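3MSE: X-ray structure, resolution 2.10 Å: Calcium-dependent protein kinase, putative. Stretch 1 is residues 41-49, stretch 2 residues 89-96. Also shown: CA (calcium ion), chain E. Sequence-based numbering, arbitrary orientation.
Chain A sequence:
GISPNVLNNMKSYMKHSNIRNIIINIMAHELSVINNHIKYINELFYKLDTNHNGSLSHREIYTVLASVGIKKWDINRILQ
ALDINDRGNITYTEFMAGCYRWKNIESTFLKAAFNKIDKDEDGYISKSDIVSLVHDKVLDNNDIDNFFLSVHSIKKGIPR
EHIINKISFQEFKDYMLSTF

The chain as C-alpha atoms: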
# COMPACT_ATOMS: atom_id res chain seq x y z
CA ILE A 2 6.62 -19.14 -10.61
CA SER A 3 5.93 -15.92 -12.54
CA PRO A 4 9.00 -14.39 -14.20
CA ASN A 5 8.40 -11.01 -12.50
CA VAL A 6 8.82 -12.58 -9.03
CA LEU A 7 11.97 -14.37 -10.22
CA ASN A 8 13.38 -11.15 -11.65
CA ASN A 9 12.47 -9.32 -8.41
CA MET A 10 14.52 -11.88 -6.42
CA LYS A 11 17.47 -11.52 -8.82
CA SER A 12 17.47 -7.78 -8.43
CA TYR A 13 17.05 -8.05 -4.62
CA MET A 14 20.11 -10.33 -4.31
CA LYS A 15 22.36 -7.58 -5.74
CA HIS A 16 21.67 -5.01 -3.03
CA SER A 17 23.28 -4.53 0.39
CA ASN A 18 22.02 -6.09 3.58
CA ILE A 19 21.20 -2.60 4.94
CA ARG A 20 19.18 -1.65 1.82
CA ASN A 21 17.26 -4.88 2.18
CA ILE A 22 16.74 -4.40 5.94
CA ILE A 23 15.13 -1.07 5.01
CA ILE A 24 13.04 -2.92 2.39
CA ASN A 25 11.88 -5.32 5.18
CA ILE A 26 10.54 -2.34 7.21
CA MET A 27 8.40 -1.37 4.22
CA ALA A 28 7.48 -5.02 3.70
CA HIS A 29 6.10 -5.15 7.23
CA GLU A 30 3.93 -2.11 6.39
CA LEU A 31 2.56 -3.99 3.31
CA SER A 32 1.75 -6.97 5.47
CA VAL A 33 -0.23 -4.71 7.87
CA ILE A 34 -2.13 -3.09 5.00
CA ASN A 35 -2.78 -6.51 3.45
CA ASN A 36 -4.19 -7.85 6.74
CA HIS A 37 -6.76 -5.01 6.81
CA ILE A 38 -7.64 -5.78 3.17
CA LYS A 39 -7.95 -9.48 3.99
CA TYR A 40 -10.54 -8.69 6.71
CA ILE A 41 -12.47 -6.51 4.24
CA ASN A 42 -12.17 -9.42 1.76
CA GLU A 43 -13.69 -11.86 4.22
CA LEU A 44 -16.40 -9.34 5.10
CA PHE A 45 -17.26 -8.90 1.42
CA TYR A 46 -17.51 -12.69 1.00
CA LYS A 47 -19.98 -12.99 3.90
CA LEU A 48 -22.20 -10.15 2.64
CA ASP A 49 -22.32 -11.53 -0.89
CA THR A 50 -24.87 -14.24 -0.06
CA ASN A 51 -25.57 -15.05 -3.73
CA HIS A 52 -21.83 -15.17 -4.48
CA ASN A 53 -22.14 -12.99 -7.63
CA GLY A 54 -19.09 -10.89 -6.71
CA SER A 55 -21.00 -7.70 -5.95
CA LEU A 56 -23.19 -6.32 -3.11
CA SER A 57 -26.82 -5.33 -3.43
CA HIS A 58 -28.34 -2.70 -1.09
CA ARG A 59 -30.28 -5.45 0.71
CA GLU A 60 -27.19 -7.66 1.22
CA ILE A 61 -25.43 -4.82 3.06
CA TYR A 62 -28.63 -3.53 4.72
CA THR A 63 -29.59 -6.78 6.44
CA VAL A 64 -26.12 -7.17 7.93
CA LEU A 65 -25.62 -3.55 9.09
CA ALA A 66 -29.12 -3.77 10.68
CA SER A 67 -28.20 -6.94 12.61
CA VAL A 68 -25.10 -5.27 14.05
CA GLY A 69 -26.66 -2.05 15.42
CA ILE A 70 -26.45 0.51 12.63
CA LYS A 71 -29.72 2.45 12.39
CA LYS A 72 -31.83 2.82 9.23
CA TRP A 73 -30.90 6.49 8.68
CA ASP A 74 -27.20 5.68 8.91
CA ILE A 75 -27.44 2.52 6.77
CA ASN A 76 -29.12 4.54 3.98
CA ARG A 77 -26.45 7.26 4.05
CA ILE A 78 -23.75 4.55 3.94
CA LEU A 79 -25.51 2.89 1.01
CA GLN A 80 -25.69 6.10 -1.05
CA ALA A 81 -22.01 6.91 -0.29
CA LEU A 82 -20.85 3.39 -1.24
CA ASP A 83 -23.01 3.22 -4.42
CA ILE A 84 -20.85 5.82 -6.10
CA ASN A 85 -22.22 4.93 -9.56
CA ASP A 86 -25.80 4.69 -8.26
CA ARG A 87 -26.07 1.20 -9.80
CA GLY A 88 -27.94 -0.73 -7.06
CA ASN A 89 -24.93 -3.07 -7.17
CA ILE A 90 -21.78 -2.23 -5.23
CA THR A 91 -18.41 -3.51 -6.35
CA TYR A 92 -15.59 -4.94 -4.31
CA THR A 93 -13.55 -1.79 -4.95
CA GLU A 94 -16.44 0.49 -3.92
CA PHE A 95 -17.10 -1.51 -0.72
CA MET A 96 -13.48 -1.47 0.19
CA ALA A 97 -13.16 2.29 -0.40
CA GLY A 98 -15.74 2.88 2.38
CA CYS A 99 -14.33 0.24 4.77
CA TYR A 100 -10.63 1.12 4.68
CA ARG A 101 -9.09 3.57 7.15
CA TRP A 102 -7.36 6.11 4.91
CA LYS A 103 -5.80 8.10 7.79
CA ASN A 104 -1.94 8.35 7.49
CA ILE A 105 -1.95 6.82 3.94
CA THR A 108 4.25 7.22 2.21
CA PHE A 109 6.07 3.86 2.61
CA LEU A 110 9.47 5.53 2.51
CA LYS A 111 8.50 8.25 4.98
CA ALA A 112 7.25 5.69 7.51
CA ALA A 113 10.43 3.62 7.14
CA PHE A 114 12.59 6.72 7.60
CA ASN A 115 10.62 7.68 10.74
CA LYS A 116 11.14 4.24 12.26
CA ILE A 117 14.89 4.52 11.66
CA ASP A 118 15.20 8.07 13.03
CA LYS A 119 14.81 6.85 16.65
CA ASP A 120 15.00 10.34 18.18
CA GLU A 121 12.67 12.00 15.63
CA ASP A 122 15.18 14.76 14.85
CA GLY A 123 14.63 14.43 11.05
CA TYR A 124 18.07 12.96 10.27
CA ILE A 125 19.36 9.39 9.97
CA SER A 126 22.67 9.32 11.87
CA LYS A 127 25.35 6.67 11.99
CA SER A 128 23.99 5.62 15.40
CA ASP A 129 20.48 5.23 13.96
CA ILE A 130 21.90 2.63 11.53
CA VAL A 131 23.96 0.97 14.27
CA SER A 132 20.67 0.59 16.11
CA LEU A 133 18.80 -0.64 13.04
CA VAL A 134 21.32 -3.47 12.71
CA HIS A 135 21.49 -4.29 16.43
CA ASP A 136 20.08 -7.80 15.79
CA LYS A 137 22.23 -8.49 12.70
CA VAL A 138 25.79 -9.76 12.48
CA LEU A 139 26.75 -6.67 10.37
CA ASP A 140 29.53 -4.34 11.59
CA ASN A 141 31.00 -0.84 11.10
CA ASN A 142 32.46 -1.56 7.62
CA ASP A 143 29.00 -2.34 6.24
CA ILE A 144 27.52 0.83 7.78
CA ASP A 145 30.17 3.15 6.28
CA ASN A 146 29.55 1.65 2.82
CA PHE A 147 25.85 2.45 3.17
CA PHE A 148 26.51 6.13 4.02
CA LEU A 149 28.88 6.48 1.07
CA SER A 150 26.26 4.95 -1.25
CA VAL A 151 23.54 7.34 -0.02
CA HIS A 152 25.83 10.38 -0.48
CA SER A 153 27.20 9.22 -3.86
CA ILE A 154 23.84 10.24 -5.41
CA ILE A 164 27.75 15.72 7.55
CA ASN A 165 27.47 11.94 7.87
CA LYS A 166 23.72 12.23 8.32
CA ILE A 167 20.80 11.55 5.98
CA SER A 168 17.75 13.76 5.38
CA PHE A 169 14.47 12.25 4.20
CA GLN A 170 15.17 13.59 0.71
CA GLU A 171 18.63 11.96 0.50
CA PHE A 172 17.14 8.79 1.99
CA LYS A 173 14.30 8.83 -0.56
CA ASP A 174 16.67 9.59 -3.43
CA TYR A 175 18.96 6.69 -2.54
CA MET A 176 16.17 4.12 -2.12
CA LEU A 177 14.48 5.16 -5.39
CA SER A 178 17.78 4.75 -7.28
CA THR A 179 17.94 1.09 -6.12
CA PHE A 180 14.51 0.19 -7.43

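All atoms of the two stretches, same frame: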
# COMPACT_ATOMS: atom_id res chain seq x y z
N ILE A 41 -11.47 -7.07 5.14
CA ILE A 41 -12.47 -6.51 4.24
C ILE A 41 -12.89 -7.55 3.19
O ILE A 41 -14.07 -7.65 2.83
CB ILE A 41 -12.01 -5.17 3.60
CG1 ILE A 41 -11.88 -4.08 4.68
CG2 ILE A 41 -12.98 -4.70 2.51
CD1 ILE A 41 -11.04 -2.87 4.26
N ASN A 42 -11.92 -8.35 2.73
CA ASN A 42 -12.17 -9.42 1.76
C ASN A 42 -13.10 -10.48 2.31
O ASN A 42 -14.00 -10.95 1.62
CB ASN A 42 -10.86 -10.10 1.34
CG ASN A 42 -10.06 -9.31 0.31
OD1 ASN A 42 -10.52 -8.30 -0.22
ND2 ASN A 42 -8.84 -9.79 0.02
N GLU A 43 -12.86 -10.86 3.56
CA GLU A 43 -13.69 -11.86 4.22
C GLU A 43 -15.08 -11.30 4.53
O GLU A 43 -16.08 -12.01 4.43
CB GLU A 43 -13.01 -12.40 5.48
CG GLU A 43 -12.12 -13.63 5.21
CD GLU A 43 -12.93 -14.88 4.87
OE1 GLU A 43 -13.48 -15.52 5.80
OE2 GLU A 43 -13.02 -15.24 3.67
N LEU A 44 -15.13 -10.01 4.87
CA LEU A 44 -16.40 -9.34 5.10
C LEU A 44 -17.23 -9.32 3.82
O LEU A 44 -18.40 -9.70 3.83
CB LEU A 44 -16.16 -7.92 5.60
CG LEU A 44 -17.35 -7.17 6.20
CD1 LEU A 44 -17.86 -7.89 7.46
CD2 LEU A 44 -16.94 -5.73 6.51
N PHE A 45 -16.60 -8.92 2.72
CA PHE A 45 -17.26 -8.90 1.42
C PHE A 45 -17.86 -10.27 1.05
O PHE A 45 -18.98 -10.35 0.57
CB PHE A 45 -16.27 -8.44 0.33
CG PHE A 45 -16.87 -8.34 -1.04
CD1 PHE A 45 -17.43 -7.14 -1.48
CD2 PHE A 45 -16.87 -9.44 -1.90
CE1 PHE A 45 -18.00 -7.04 -2.74
CE2 PHE A 45 -17.44 -9.34 -3.17
CZ PHE A 45 -18.00 -8.13 -3.59
N TYR A 46 -17.09 -11.33 1.30
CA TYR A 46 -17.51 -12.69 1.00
C TYR A 46 -18.76 -13.08 1.79
O TYR A 46 -19.67 -13.70 1.25
CB TYR A 46 -16.35 -13.69 1.25
CG TYR A 46 -16.65 -15.12 0.81
CD1 TYR A 46 -16.36 -15.55 -0.49
CD2 TYR A 46 -17.21 -16.04 1.71
CE1 TYR A 46 -16.63 -16.86 -0.89
CE2 TYR A 46 -17.49 -17.35 1.32
CZ TYR A 46 -17.19 -17.75 0.01
OH TYR A 46 -17.46 -19.04 -0.38
N LYS A 47 -18.80 -12.71 3.07
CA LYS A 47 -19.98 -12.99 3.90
C LYS A 47 -21.22 -12.20 3.47
O LYS A 47 -22.32 -12.75 3.47
CB LYS A 47 -19.68 -12.79 5.39
CG LYS A 47 -18.74 -13.87 5.95
CD LYS A 47 -17.96 -13.38 7.17
CE LYS A 47 -16.82 -14.34 7.53
NZ LYS A 47 -15.86 -14.50 6.37
N LEU A 48 -21.04 -10.95 3.06
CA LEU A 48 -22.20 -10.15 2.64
C LEU A 48 -22.80 -10.61 1.32
O LEU A 48 -24.01 -10.50 1.11
CB LEU A 48 -21.87 -8.65 2.54
CG LEU A 48 -21.26 -7.93 3.75
CD1 LEU A 48 -21.55 -6.45 3.65
CD2 LEU A 48 -21.80 -8.49 5.04
N ASP A 49 -21.94 -11.12 0.45
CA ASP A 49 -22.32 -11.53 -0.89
C ASP A 49 -22.96 -12.92 -0.84
O ASP A 49 -22.35 -13.92 -1.25
CB ASP A 49 -21.05 -11.53 -1.76
CG ASP A 49 -21.33 -11.82 -3.21
OD1 ASP A 49 -22.47 -11.61 -3.69
OD2 ASP A 49 -20.37 -12.23 -3.89
N ASN A 89 -25.89 -2.00 -7.34
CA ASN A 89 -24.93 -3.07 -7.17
C ASN A 89 -23.62 -2.38 -6.79
O ASN A 89 -23.21 -1.42 -7.46
CB ASN A 89 -24.76 -3.89 -8.47
CG ASN A 89 -26.05 -4.61 -8.90
OD1 ASN A 89 -26.35 -5.70 -8.40
ND2 ASN A 89 -26.82 -3.98 -9.79
N ILE A 90 -22.98 -2.85 -5.73
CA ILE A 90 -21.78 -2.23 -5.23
C ILE A 90 -20.61 -3.16 -5.41
O ILE A 90 -20.66 -4.33 -5.00
CB ILE A 90 -21.94 -1.83 -3.73
CG1 ILE A 90 -22.88 -0.63 -3.63
CG2 ILE A 90 -20.59 -1.52 -3.10
CD1 ILE A 90 -23.82 -0.69 -2.46
N THR A 91 -19.55 -2.65 -6.03
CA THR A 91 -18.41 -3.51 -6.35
C THR A 91 -17.51 -3.71 -5.16
O THR A 91 -17.58 -2.96 -4.17
CB THR A 91 -17.53 -2.94 -7.50
OG1 THR A 91 -16.91 -1.74 -7.06
CG2 THR A 91 -18.36 -2.67 -8.77
N TYR A 92 -16.64 -4.71 -5.28
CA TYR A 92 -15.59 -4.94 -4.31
C TYR A 92 -14.77 -3.68 -4.02
O TYR A 92 -14.50 -3.35 -2.85
CB TYR A 92 -14.66 -6.05 -4.79
CG TYR A 92 -13.43 -6.14 -3.95
CD1 TYR A 92 -13.46 -6.72 -2.68
CD2 TYR A 92 -12.22 -5.58 -4.40
CE1 TYR A 92 -12.33 -6.77 -1.89
CE2 TYR A 92 -11.08 -5.63 -3.61
CZ TYR A 92 -11.14 -6.22 -2.37
OH TYR A 92 -10.01 -6.27 -1.58
N THR A 93 -14.35 -3.01 -5.08
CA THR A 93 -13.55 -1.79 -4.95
C THR A 93 -14.32 -0.69 -4.22
O THR A 93 -13.77 0.01 -3.39
CB THR A 93 -13.05 -1.32 -6.35
OG1 THR A 93 -12.17 -2.33 -6.86
CG2 THR A 93 -12.27 -0.01 -6.25
N GLU A 94 -15.59 -0.52 -4.57
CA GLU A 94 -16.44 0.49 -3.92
C GLU A 94 -16.71 0.22 -2.43
O GLU A 94 -16.76 1.17 -1.62
CB GLU A 94 -17.73 0.67 -4.70
CG GLU A 94 -17.46 1.18 -6.14
CD GLU A 94 -18.63 0.96 -7.09
OE1 GLU A 94 -18.49 1.36 -8.27
OE2 GLU A 94 -19.69 0.42 -6.68
N PHE A 95 -16.85 -1.06 -2.09
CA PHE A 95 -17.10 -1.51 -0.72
C PHE A 95 -15.86 -1.22 0.08
O PHE A 95 -15.90 -0.69 1.18
CB PHE A 95 -17.40 -3.01 -0.69
CG PHE A 95 -17.68 -3.56 0.70
CD1 PHE A 95 -16.80 -4.44 1.30
CD2 PHE A 95 -18.85 -3.20 1.39
CE1 PHE A 95 -17.07 -4.97 2.58
CE2 PHE A 95 -19.12 -3.72 2.68
CZ PHE A 95 -18.25 -4.60 3.26
N MET A 96 -14.72 -1.58 -0.50
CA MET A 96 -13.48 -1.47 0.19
C MET A 96 -13.03 -0.01 0.40
O MET A 96 -12.41 0.33 1.42
CB MET A 96 -12.47 -2.37 -0.53
CG MET A 96 -11.33 -1.69 -1.10
SD MET A 96 -10.14 -1.99 0.16
CE MET A 96 -9.13 -0.56 -0.16
CA CA E . -24.14 -10.43 -4.21
O HOH W 1 -25.66 -9.60 -4.91

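The contact joins two helical segments, residues 41-48 and 92-96, whose axes come no nearer than 10.6 Å and whose N-to-C directions differ by 118°. At that spacing side chains must fill the gap, which they do mostly with aromatic rings and branched aliphatic groups.

The apolar packing is organised around Phe 95. Its CA-to-CB bond points toward the first helix, and with chi1 at t its ring enters a hole formed by Ile 41, Leu 44, Phe 45 and Leu 48. These four follow the i, i+3, i+4, i+7 spacing that brings residues onto one side of a helix, and all four direct their CA-to-CB bonds toward the second stretch. The ring is touched at several of its atoms: Leu 44 CD2 lies 3.7 Å from Phe 95 CZ, near the plane of the ring at its edge, while Leu 48 CD1 is 3.8 Å from Phe 95 CE2 and Ile 41 CG2 is 4.0 Å from Phe 95 CD1, both approaching obliquely. Ile 41 also reaches the next residue along, with its CG2 3.9 Å from Met 96 CB. Phe 95 has more of its area covered by the opposing stretch than any other residue here. The rule is that, at this spacing, one large aromatic knob in an i, i+3, i+4, i+7 hole supplies most of the apolar side-chain pairs.

Phe 45 links this packing to a second aromatic group. Its CD1 sits 3.9 Å from Phe 95 CD1, so it both lines the hole and extends the packing toward the start of the second helix. There it meets Tyr 92 in an edge-to-face pair: the edge of the tyrosine ring is directed at the face of Phe 45, with centroids 5.6 Å apart and planes at 83°. The beginning of the tyrosine side chain joins in, since Tyr 92 CB lies over one face of the phenylalanine, 4.0 Å from Phe 45 CE1. That same CE1 comes within 3.6 Å of Tyr 92 CA, so the ring rests against backbone as well as side chain.

The polar contribution across the contact is a single hydrogen bond. Tyr 92 OH donates to Asn 42 OD1 at a very short 2.5 Å. The CA-to-CB bond of Asn 42 points sideways, yet the end of its side chain comes nearer and meets the hydroxyl. One tyrosine can thus serve apolar and polar needs together, its ring against Phe 45 and its hydroxyl against a residue three positions earlier.

Thr 91 caps the second helix, with Glu 94 N donating to Thr 91 OG1 at 3.1 Å; Thr 91 N returns a bond to Glu 94 OE2, also at 3.1 Å, completing a reciprocal capping box. On the first helix, Lys 47 NZ and Glu 43 OE1 form a salt bridge at 2.7 Å. Just past that helix, Asp 49 OD1 binds the calcium ion at 2.1 Å.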